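Local atomic coordinates of glycoside Hydrolase Family 43_12 (Metagenome, PDB entry 7JVH), a protein that probably hydrolyses glycosidic bonds in plant cell-wall polysaccharides or their fragments, as a family 43 glycoside hydrolase from a capybara gut metagenome. Residues F33-E38 with Y443-T448. Numbering follows the deposited sequence.
Sequences FTYTGE and YTAQTT
In the antiparallel sheet of the C-terminal concanavalin A-like domain, the N-terminal strand 28-37 pairs with strand 442-451, which follows it by some 400 residues, Thr34 opposite Gln446 and Thr36 opposite Thr444. Each is a hydrogen-bonded pair: Thr34 N gives to Gln446 O at 2.9 Å and Gln446 N to Thr34 O at 3.0 Å, and Thr36 and Thr444 exchange bonds in the same way. Phe33, Tyr35 and Tyr443 lie on the other face with Ala445 and Thr447. Tyr35 CE1 comes to 3.4 Å from Tyr443 CD1, the two side chains crossing nearly at right angles while their ring planes make 39°. With CG between the backbone N and the carbonyl carbon (chi1 85°), the Tyr443 ring is set beside that of Tyr35. The Phe33 ring leans across the strand, CZ 4.1 Å from Ala445 CB and CD2 3.8 Å from Thr447 CB. The same face packs against strand 560-566 of the six-stranded sheet, Phe33 and Tyr443 both touching Val561, as expected of a beta-sandwich core; the Tyr35 hydroxyl is hydrogen-bonded to His440 ND1 and Gln439 N. Where strand 28-37 ends, Thr444 OG1, also hydrogen-bonded to Thr520 OG1, donates to Glu38 OE1 at 2.6 Å, on the syn side and 29° out of the carboxylate plane. Were the side chain of Glu38 cut back to that of an alanine, the Thr444 hydroxyl would probably lose its carboxylate acceptor.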
loop_
_atom_site.group_PDB
_atom_site.type_symbol
_atom_site.label_atom_id
_atom_site.label_comp_id
_atom_site.label_asym_id
_atom_site.label_seq_id
_atom_site.Cartn_x
_atom_site.Cartn_y
_atom_site.Cartn_z
ATOM N N PHE A 33 2.848 -5.519 -20.817
ATOM C CA PHE A 33 2.514 -6.216 -19.588
ATOM C C PHE A 33 0.992 -6.325 -19.483
ATOM O O PHE A 33 0.290 -5.336 -19.675
ATOM C CB PHE A 33 3.076 -5.510 -18.335
ATOM C CG PHE A 33 3.050 -6.376 -17.114
ATOM C CD1 PHE A 33 1.938 -6.435 -16.296
ATOM C CD2 PHE A 33 4.141 -7.160 -16.793
ATOM C CE1 PHE A 33 1.917 -7.250 -15.170
ATOM C CE2 PHE A 33 4.139 -7.974 -15.651
ATOM C CZ PHE A 33 3.017 -8.020 -14.848
ATOM N N THR A 34 0.504 -7.525 -19.167
ATOM C CA THR A 34 -0.916 -7.774 -18.959
ATOM C C THR A 34 -1.114 -8.397 -17.595
ATOM O O THR A 34 -0.426 -9.355 -17.255
ATOM C CB THR A 34 -1.527 -8.714 -20.055
ATOM O OG1 THR A 34 -1.316 -8.131 -21.344
ATOM C CG2 THR A 34 -2.999 -8.916 -19.851
ATOM N N TYR A 35 -2.050 -7.833 -16.825
ATOM C CA TYR A 35 -2.433 -8.342 -15.516
ATOM C C TYR A 35 -3.943 -8.572 -15.493
ATOM O O TYR A 35 -4.716 -7.651 -15.794
ATOM C CB TYR A 35 -2.026 -7.353 -14.411
ATOM C CG TYR A 35 -2.541 -7.718 -13.026
ATOM C CD1 TYR A 35 -1.871 -8.643 -12.234
ATOM C CD2 TYR A 35 -3.695 -7.136 -12.516
ATOM C CE1 TYR A 35 -2.339 -8.986 -10.978
ATOM C CE2 TYR A 35 -4.179 -7.467 -11.260
ATOM C CZ TYR A 35 -3.492 -8.381 -10.484
ATOM O OH TYR A 35 -3.970 -8.711 -9.229
ATOM N N THR A 36 -4.346 -9.801 -15.142
ATOM C CA THR A 36 -5.744 -10.213 -15.091
ATOM C C THR A 36 -6.077 -10.802 -13.730
ATOM O O THR A 36 -5.539 -11.842 -13.357
ATOM C CB THR A 36 -6.096 -11.244 -16.221
ATOM O OG1 THR A 36 -5.939 -10.627 -17.500
ATOM C CG2 THR A 36 -7.532 -11.763 -16.080
ATOM N N GLY A 37 -6.987 -10.130 -13.006
ATOM C CA GLY A 37 -7.503 -10.603 -11.730
ATOM C C GLY A 37 -8.638 -11.575 -11.983
ATOM O O GLY A 37 -9.424 -11.377 -12.912
ATOM N N GLU A 38 -8.707 -12.637 -11.170
ATOM C CA GLU A 38 -9.612 -13.775 -11.383
ATOM C C GLU A 38 -10.060 -14.346 -10.034
ATOM O O GLU A 38 -10.020 -15.563 -9.820
ATOM C CB GLU A 38 -8.933 -14.908 -12.187
ATOM C CG GLU A 38 -8.289 -14.524 -13.513
ATOM C CD GLU A 38 -7.195 -15.514 -13.951
ATOM O OE1 GLU A 38 -6.259 -15.808 -13.184
ATOM O OE2 GLU A 38 -7.245 -16.001 -15.101
ATOM N N TYR A 443 -4.622 -14.684 -9.856
ATOM C CA TYR A 443 -4.306 -13.835 -10.990
ATOM C C TYR A 443 -3.447 -14.570 -12.022
ATOM O O TYR A 443 -2.914 -15.652 -11.775
ATOM C CB TYR A 443 -3.676 -12.485 -10.557
ATOM C CG TYR A 443 -2.185 -12.486 -10.324
ATOM C CD1 TYR A 443 -1.297 -12.194 -11.361
ATOM C CD2 TYR A 443 -1.651 -12.754 -9.065
ATOM C CE1 TYR A 443 0.066 -12.188 -11.161
ATOM C CE2 TYR A 443 -0.286 -12.725 -8.846
ATOM C CZ TYR A 443 0.564 -12.452 -9.897
ATOM O OH TYR A 443 1.934 -12.457 -9.678
ATOM N N THR A 444 -3.377 -13.957 -13.199
ATOM C CA THR A 444 -2.647 -14.437 -14.342
ATOM C C THR A 444 -2.069 -13.188 -14.960
ATOM O O THR A 444 -2.767 -12.195 -15.124
ATOM C CB THR A 444 -3.562 -15.169 -15.363
ATOM O OG1 THR A 444 -4.169 -16.299 -14.732
ATOM C CG2 THR A 444 -2.780 -15.649 -16.577
ATOM N N ALA A 445 -0.772 -13.238 -15.276
ATOM C CA ALA A 445 -0.067 -12.109 -15.843
ATOM C C ALA A 445 0.906 -12.618 -16.871
ATOM O O ALA A 445 1.363 -13.766 -16.793
ATOM C CB ALA A 445 0.662 -11.360 -14.733
ATOM N N GLN A 446 1.218 -11.761 -17.843
ATOM C CA GLN A 446 2.273 -12.037 -18.794
ATOM C C GLN A 446 2.959 -10.770 -19.279
ATOM O O GLN A 446 2.378 -9.689 -19.249
ATOM C CB GLN A 446 1.705 -12.792 -19.984
ATOM C CG GLN A 446 0.480 -12.139 -20.584
ATOM C CD GLN A 446 0.274 -12.538 -22.018
ATOM O OE1 GLN A 446 -0.579 -13.358 -22.321
ATOM N NE2 GLN A 446 1.060 -11.952 -22.907
ATOM N N THR A 447 4.207 -10.917 -19.725
ATOM C CA THR A 447 4.971 -9.825 -20.302
ATOM C C THR A 447 5.650 -10.316 -21.572
ATOM O O THR A 447 5.975 -11.494 -21.704
ATOM C CB THR A 447 6.011 -9.254 -19.291
ATOM O OG1 THR A 447 6.519 -8.012 -19.786
ATOM C CG2 THR A 447 7.176 -10.225 -19.048
ATOM N N THR A 448 5.846 -9.392 -22.511
ATOM C CA THR A 448 6.447 -9.666 -23.809
ATOM C C THR A 448 7.649 -8.756 -23.949
ATOM O O THR A 448 7.547 -7.550 -23.720
ATOM C CB THR A 448 5.445 -9.415 -24.956
ATOM O OG1 THR A 448 4.307 -10.243 -24.751
ATOM C CG2 THR A 448 6.042 -9.745 -26.298
#